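Local coordinates for protein dihydroorotase (Campylobacter jejuni subsp. jejuni, PDB 3PNU) that probably catalyses the reversible, zinc-dependent cyclization of N-carbamoyl-L-aspartate to dihydroorotate in the de novo synthesis of pyrimidines, at residues Y137-L142 against K178-L183; G156-F161 against S167-I172. One frame throughout, in Å; residues are numbered along the deposited sequence.

Contact 1. Residues Y137-L142 against K178-L183; sequences YLKPTL and KHFPRL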
loop_
_atom_site.group_PDB
_atom_site.type_symbol
_atom_site.label_atom_id
_atom_site.label_comp_id
_atom_site.label_asym_id
_atom_site.label_seq_id
_atom_site.Cartn_x
_atom_site.Cartn_y
_atom_site.Cartn_z
ATOM N N TYR A 137 -23.145 21.551 -16.063
ATOM C CA TYR A 137 -22.598 22.206 -14.892
ATOM C C TYR A 137 -21.199 22.817 -15.192
ATOM O O TYR A 137 -20.897 23.928 -14.781
ATOM C CB TYR A 137 -22.531 21.173 -13.784
ATOM C CG TYR A 137 -21.910 21.620 -12.500
ATOM C CD1 TYR A 137 -22.625 22.409 -11.599
ATOM C CD2 TYR A 137 -20.624 21.210 -12.154
ATOM C CE1 TYR A 137 -22.060 22.810 -10.394
ATOM C CE2 TYR A 137 -20.048 21.600 -10.952
ATOM C CZ TYR A 137 -20.772 22.399 -10.075
ATOM O OH TYR A 137 -20.207 22.788 -8.879
ATOM N N LEU A 138 -20.364 22.089 -15.930
ATOM C CA LEU A 138 -19.028 22.563 -16.267
ATOM C C LEU A 138 -18.948 23.310 -17.604
ATOM O O LEU A 138 -17.966 23.981 -17.869
ATOM C CB LEU A 138 -18.069 21.368 -16.345
ATOM C CG LEU A 138 -17.865 20.549 -15.075
ATOM C CD1 LEU A 138 -17.149 19.248 -15.403
ATOM C CD2 LEU A 138 -17.114 21.354 -14.010
ATOM N N LYS A 139 -19.971 23.221 -18.436
ATOM C CA LYS A 139 -19.873 23.812 -19.773
ATOM C C LYS A 139 -19.448 25.281 -19.900
ATOM O O LYS A 139 -18.496 25.589 -20.620
ATOM C CB LYS A 139 -21.148 23.552 -20.597
ATOM C CG LYS A 139 -21.094 24.159 -22.001
ATOM C CD LYS A 139 -22.133 23.572 -22.958
ATOM C CE LYS A 139 -21.761 22.155 -23.397
ATOM N NZ LYS A 139 -22.755 21.564 -24.348
ATOM N N PRO A 140 -20.133 26.195 -19.207
ATOM C CA PRO A 140 -19.730 27.603 -19.386
ATOM C C PRO A 140 -18.238 27.849 -19.149
ATOM O O PRO A 140 -17.577 28.498 -19.958
ATOM C CB PRO A 140 -20.585 28.347 -18.349
ATOM C CG PRO A 140 -21.770 27.449 -18.125
ATOM C CD PRO A 140 -21.221 26.053 -18.227
ATOM N N THR A 141 -17.729 27.324 -18.043
ATOM C CA THR A 141 -16.332 27.486 -17.679
ATOM C C THR A 141 -15.358 26.844 -18.666
ATOM O O THR A 141 -14.408 27.493 -19.107
ATOM C CB THR A 141 -16.085 26.876 -16.330
ATOM O OG1 THR A 141 -17.043 27.399 -15.406
ATOM C CG2 THR A 141 -14.642 27.160 -15.850
ATOM N N LEU A 142 -15.586 25.582 -19.028
ATOM C CA LEU A 142 -14.664 24.899 -19.942
ATOM C C LEU A 142 -14.671 25.488 -21.353
ATOM O O LEU A 142 -13.650 25.422 -22.069
ATOM C CB LEU A 142 -14.926 23.387 -19.970
ATOM C CG LEU A 142 -14.746 22.666 -18.624
ATOM C CD1 LEU A 142 -14.949 21.177 -18.809
ATOM C CD2 LEU A 142 -13.401 22.938 -18.026
ATOM N N LYS A 178 -14.123 14.752 -25.759
ATOM C CA LYS A 178 -15.099 14.725 -26.844
ATOM C C LYS A 178 -16.023 15.945 -26.805
ATOM O O LYS A 178 -16.333 16.516 -27.839
ATOM C CB LYS A 178 -15.906 13.429 -26.802
ATOM C CG LYS A 178 -15.047 12.207 -27.049
ATOM C CD LYS A 178 -15.848 10.920 -27.269
ATOM C CE LYS A 178 -16.570 10.447 -26.042
ATOM N NZ LYS A 178 -17.297 9.170 -26.349
ATOM N N HIS A 179 -16.444 16.334 -25.606
ATOM C CA HIS A 179 -17.326 17.464 -25.429
ATOM C C HIS A 179 -16.609 18.798 -25.530
ATOM O O HIS A 179 -17.244 19.794 -25.809
ATOM C CB HIS A 179 -18.042 17.396 -24.084
ATOM C CG HIS A 179 -19.223 16.474 -24.057
ATOM N ND1 HIS A 179 -19.136 15.145 -23.696
ATOM C CD2 HIS A 179 -20.532 16.702 -24.323
ATOM C CE1 HIS A 179 -20.335 14.591 -23.749
ATOM N NE2 HIS A 179 -21.199 15.513 -24.126
ATOM N N PHE A 180 -15.303 18.837 -25.301
ATOM C CA PHE A 180 -14.564 20.103 -25.356
ATOM C C PHE A 180 -13.304 19.891 -26.177
ATOM O O PHE A 180 -12.207 19.966 -25.655
ATOM C CB PHE A 180 -14.250 20.577 -23.943
ATOM C CG PHE A 180 -15.482 20.776 -23.087
ATOM C CD1 PHE A 180 -16.238 21.935 -23.186
ATOM C CD2 PHE A 180 -15.888 19.807 -22.192
ATOM C CE1 PHE A 180 -17.369 22.111 -22.409
ATOM C CE2 PHE A 180 -17.001 19.985 -21.418
ATOM C CZ PHE A 180 -17.746 21.135 -21.525
ATOM N N PRO A 181 -13.468 19.662 -27.481
ATOM C CA PRO A 181 -12.367 19.289 -28.349
ATOM C C PRO A 181 -11.299 20.327 -28.617
ATOM O O PRO A 181 -10.243 19.963 -29.130
ATOM C CB PRO A 181 -13.062 18.869 -29.653
ATOM C CG PRO A 181 -14.374 19.601 -29.643
ATOM C CD PRO A 181 -14.734 19.864 -28.217
ATOM N N ARG A 182 -11.547 21.586 -28.281
ATOM C CA ARG A 182 -10.546 22.626 -28.481
ATOM C C ARG A 182 -9.888 22.989 -27.160
ATOM O O ARG A 182 -9.066 23.893 -27.105
ATOM C CB ARG A 182 -11.169 23.870 -29.127
ATOM C CG ARG A 182 -11.839 23.582 -30.478
ATOM C CD ARG A 182 -12.531 24.816 -31.053
ATOM N NE ARG A 182 -13.410 25.471 -30.077
ATOM C CZ ARG A 182 -14.655 25.096 -29.772
ATOM N NH1 ARG A 182 -15.215 24.027 -30.343
ATOM N NH2 ARG A 182 -15.340 25.793 -28.863
ATOM N N LEU A 183 -10.261 22.293 -26.092
ATOM C CA LEU A 183 -9.668 22.535 -24.778
ATOM C C LEU A 183 -8.413 21.664 -24.606
ATOM O O LEU A 183 -8.419 20.489 -24.960
ATOM C CB LEU A 183 -10.672 22.165 -23.697
ATOM C CG LEU A 183 -10.317 22.370 -22.219
ATOM C CD1 LEU A 183 -10.082 23.853 -21.861
ATOM C CD2 LEU A 183 -11.419 21.823 -21.358
HETATM O O HOH W 1 -20.172 19.973 -25.731
#

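Contact 2. Residues G156-F161 against S167-I172; sequences GETNDF and SNFAKI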
loop_
_atom_site.group_PDB
_atom_site.type_symbol
_atom_site.label_atom_id
_atom_site.label_comp_id
_atom_site.label_asym_id
_atom_site.label_seq_id
_atom_site.Cartn_x
_atom_site.Cartn_y
_atom_site.Cartn_z
ATOM N N GLY A 156 -6.319 13.194 -12.121
ATOM C CA GLY A 156 -7.264 12.160 -12.589
ATOM C C GLY A 156 -7.451 10.887 -11.767
ATOM O O GLY A 156 -6.899 9.846 -12.083
ATOM N N GLU A 157 -8.268 10.972 -10.728
ATOM C CA GLU A 157 -8.568 9.824 -9.877
ATOM C C GLU A 157 -9.972 9.910 -9.357
ATOM O O GLU A 157 -10.419 10.991 -8.965
ATOM C CB GLU A 157 -7.656 9.756 -8.654
ATOM C CG GLU A 157 -6.276 9.267 -8.916
ATOM C CD GLU A 157 -5.506 8.985 -7.632
ATOM O OE1 GLU A 157 -5.367 9.886 -6.769
ATOM O OE2 GLU A 157 -5.027 7.857 -7.502
ATOM N N THR A 158 -10.656 8.763 -9.367
ATOM C CA THR A 158 -11.993 8.644 -8.801
ATOM C C THR A 158 -11.782 8.224 -7.343
ATOM O O THR A 158 -10.637 8.215 -6.862
ATOM C CB THR A 158 -12.821 7.564 -9.495
ATOM O OG1 THR A 158 -12.183 6.305 -9.305
ATOM C CG2 THR A 158 -12.985 7.850 -10.995
ATOM N N ASN A 159 -12.876 7.870 -6.663
ATOM C CA ASN A 159 -12.874 7.416 -5.267
ATOM C C ASN A 159 -13.107 5.910 -5.137
ATOM O O ASN A 159 -13.428 5.409 -4.072
ATOM C CB ASN A 159 -13.941 8.172 -4.480
ATOM C CG ASN A 159 -13.602 9.638 -4.324
ATOM O OD1 ASN A 159 -12.451 9.986 -4.062
ATOM N ND2 ASN A 159 -14.598 10.502 -4.470
ATOM N N ASP A 160 -12.916 5.196 -6.231
ATOM C CA ASP A 160 -13.041 3.758 -6.262
ATOM C C ASP A 160 -11.843 3.100 -5.540
ATOM O O ASP A 160 -11.023 3.784 -4.924
ATOM C CB ASP A 160 -13.060 3.337 -7.725
ATOM C CG ASP A 160 -14.231 3.919 -8.474
ATOM O OD1 ASP A 160 -15.298 4.017 -7.846
ATOM O OD2 ASP A 160 -14.098 4.257 -9.676
ATOM N N PHE A 161 -11.742 1.778 -5.632
ATOM C CA PHE A 161 -10.635 1.040 -5.067
ATOM C C PHE A 161 -9.324 1.682 -5.524
ATOM O O PHE A 161 -9.128 1.931 -6.713
ATOM C CB PHE A 161 -10.713 -0.418 -5.513
ATOM C CG PHE A 161 -9.647 -1.289 -4.930
ATOM C CD1 PHE A 161 -9.676 -1.631 -3.590
ATOM C CD2 PHE A 161 -8.631 -1.793 -5.721
ATOM C CE1 PHE A 161 -8.692 -2.442 -3.037
ATOM C CE2 PHE A 161 -7.661 -2.613 -5.178
ATOM C CZ PHE A 161 -7.692 -2.935 -3.833
ATOM N N SER A 167 -7.330 4.433 -13.674
ATOM C CA SER A 167 -7.916 3.799 -14.843
ATOM C C SER A 167 -9.406 4.057 -14.930
ATOM O O SER A 167 -9.923 4.228 -16.015
ATOM C CB SER A 167 -7.645 2.312 -14.865
ATOM O OG SER A 167 -6.263 2.100 -15.090
ATOM N N ASN A 168 -10.098 4.107 -13.796
ATOM C CA ASN A 168 -11.531 4.366 -13.837
ATOM C C ASN A 168 -11.824 5.811 -14.200
ATOM O O ASN A 168 -12.944 6.138 -14.610
ATOM C CB ASN A 168 -12.228 3.980 -12.507
ATOM C CG ASN A 168 -12.100 2.502 -12.194
ATOM O OD1 ASN A 168 -11.599 1.733 -13.001
ATOM N ND2 ASN A 168 -12.537 2.108 -11.018
ATOM N N PHE A 169 -10.831 6.683 -14.053
ATOM C CA PHE A 169 -11.017 8.096 -14.382
ATOM C C PHE A 169 -10.903 8.323 -15.910
ATOM O O PHE A 169 -11.245 9.371 -16.421
ATOM C CB PHE A 169 -10.002 8.952 -13.646
ATOM C CG PHE A 169 -10.385 10.396 -13.579
ATOM C CD1 PHE A 169 -11.141 10.866 -12.519
ATOM C CD2 PHE A 169 -10.031 11.268 -14.582
ATOM C CE1 PHE A 169 -11.517 12.188 -12.462
ATOM C CE2 PHE A 169 -10.407 12.592 -14.535
ATOM C CZ PHE A 169 -11.149 13.058 -13.480
ATOM N N ALA A 170 -10.426 7.314 -16.628
ATOM C CA ALA A 170 -10.251 7.407 -18.068
ATOM C C ALA A 170 -11.523 7.830 -18.812
ATOM O O ALA A 170 -11.469 8.660 -19.724
ATOM C CB ALA A 170 -9.740 6.068 -18.614
ATOM N N LYS A 171 -12.662 7.273 -18.424
ATOM C CA LYS A 171 -13.933 7.578 -19.106
ATOM C C LYS A 171 -14.264 9.038 -18.929
ATOM O O LYS A 171 -14.863 9.622 -19.810
ATOM C CB LYS A 171 -15.098 6.698 -18.588
ATOM C CG LYS A 171 -15.508 7.002 -17.135
ATOM C CD LYS A 171 -16.143 5.769 -16.449
ATOM C CE LYS A 171 -16.114 5.916 -14.941
ATOM N NZ LYS A 171 -15.996 4.612 -14.281
ATOM N N ILE A 172 -13.877 9.627 -17.798
ATOM C CA ILE A 172 -14.114 11.047 -17.579
ATOM C C ILE A 172 -13.245 11.910 -18.523
ATOM O O ILE A 172 -13.761 12.767 -19.234
ATOM C CB ILE A 172 -13.882 11.431 -16.128
ATOM C CG1 ILE A 172 -14.913 10.708 -15.255
ATOM C CG2 ILE A 172 -13.995 12.946 -15.952
ATOM C CD1 ILE A 172 -14.693 10.870 -13.802
HETATM O O HOH W 2 -15.767 4.777 -11.727
#

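Contact 1. Residues Y137-L142 against K178-L183
Leu142 lies across the Phe180 ring at about a right angle and touches it at two points. Leu142 CB sits over one face of the Phe180 ring, 3.8 Å from its centroid and 15° off the normal, a CH-pi contact shifted toward the rim. Its branch CD1 reaches over the same ring to CE2 of Phe180 at 3.5 Å, while the other branch, Leu142 CD2, turns to Leu183 and meets its CD2 at 4.0 Å. The edge of the Phe180 ring is turned to the helix backbone: CZ of Phe180 lies 3.8 Å from Lys139 CA, near the ring plane, so the ring abuts one turn of helix 135-147 between Lys139 and Leu142. Phe180 is the first residue to leave helical geometry after helix 170-179, and it also opens a type I turn closed by the Leu183 N to Phe180 O bond. The turn sets Phe180 and Leu183 so that both side chains meet Leu142. Leu183 has CG anti to its backbone N (chi1 -178°), which carries its methyls in toward Leu142. Beside this packing, a water receives a weak bond from Lys139 NZ (3.3 Å) and donates to the carbonyl O of His179 (2.9 Å). Farther out, Glu143 and Met145 of helix 135-147 pack on Phe180 and Leu183. The contact joins helix 135-147 to the turn that leads from helix 170-179 to strand 185-187, on the outside of the TIM barrel. With no direct hydrogen bond between the segments, their association here rests on buried apolar packing, and a water links Lys139 NZ, weakly, to His179 O.

Contact 2. Residues G156-F161 against S167-I172
The Phe169 ring packs on the backbone of Gly156 and Glu157. Gly156 CA stands over one face of the Phe169 ring, 3.7 Å from its centroid, a CH-pi contact, and the peptide continues across that face to Glu157 N, 3.4 Å from Phe169 CD1. The opposite face is covered from within the helix by Ile172 CD1. Phe169 CG is anti to the backbone N (chi1 -162°), which sends the ring out to the loop; Thr158 CG2 packs beside it, 3.8 Å from Phe169 CD1, the two side chains running past each other in opposite directions. In this TIM-barrel amidohydrolase the loop follows strand 152-154 and leads into helix 170-179, making the contact part of a beta-alpha connection at the metal site. Glu157 turns away from the helix, and its OE1 is hydrogen-bonded to NE2 of the zinc ligand His155. The polar contacts gather on Asp160. Asn168 ND2 donates to Asp160 OD2 at 3.0 Å in a fairly straight bond (161°); the acceptor lies near the Asn168 amide plane, while the donor comes from above the Asp160 carboxylate plane, the two planes being 60° apart. A water also donates to Asp160 OD2 (2.7 Å) and accepts from Lys171 NZ (2.6 Å), bridging the opposite charges. Asp160 N is weakly bonded to Thr158 OG1.

How the contacts relate
From the N terminus, the chain enters contact 1 on helix 135-147, runs through strand 152-154 and reaches 156-161, the first half of contact 2. After five intervening residues, 167-172 closes that short loop at the N-terminal end of helix 170-179. The helix then carries the chain to 178-183, which returns to helix 135-147 and closes the longer loop of contact 1. Contact 2 thus falls wholly within the span of contact 1, without crossing it. Both use helix 170-179, one near each end: contact 2 ties the segment leading into it to the loop beside the zinc site, contact 1 its exit to the preceding helix. Their centres lie about 19 Å apart, and they do not touch.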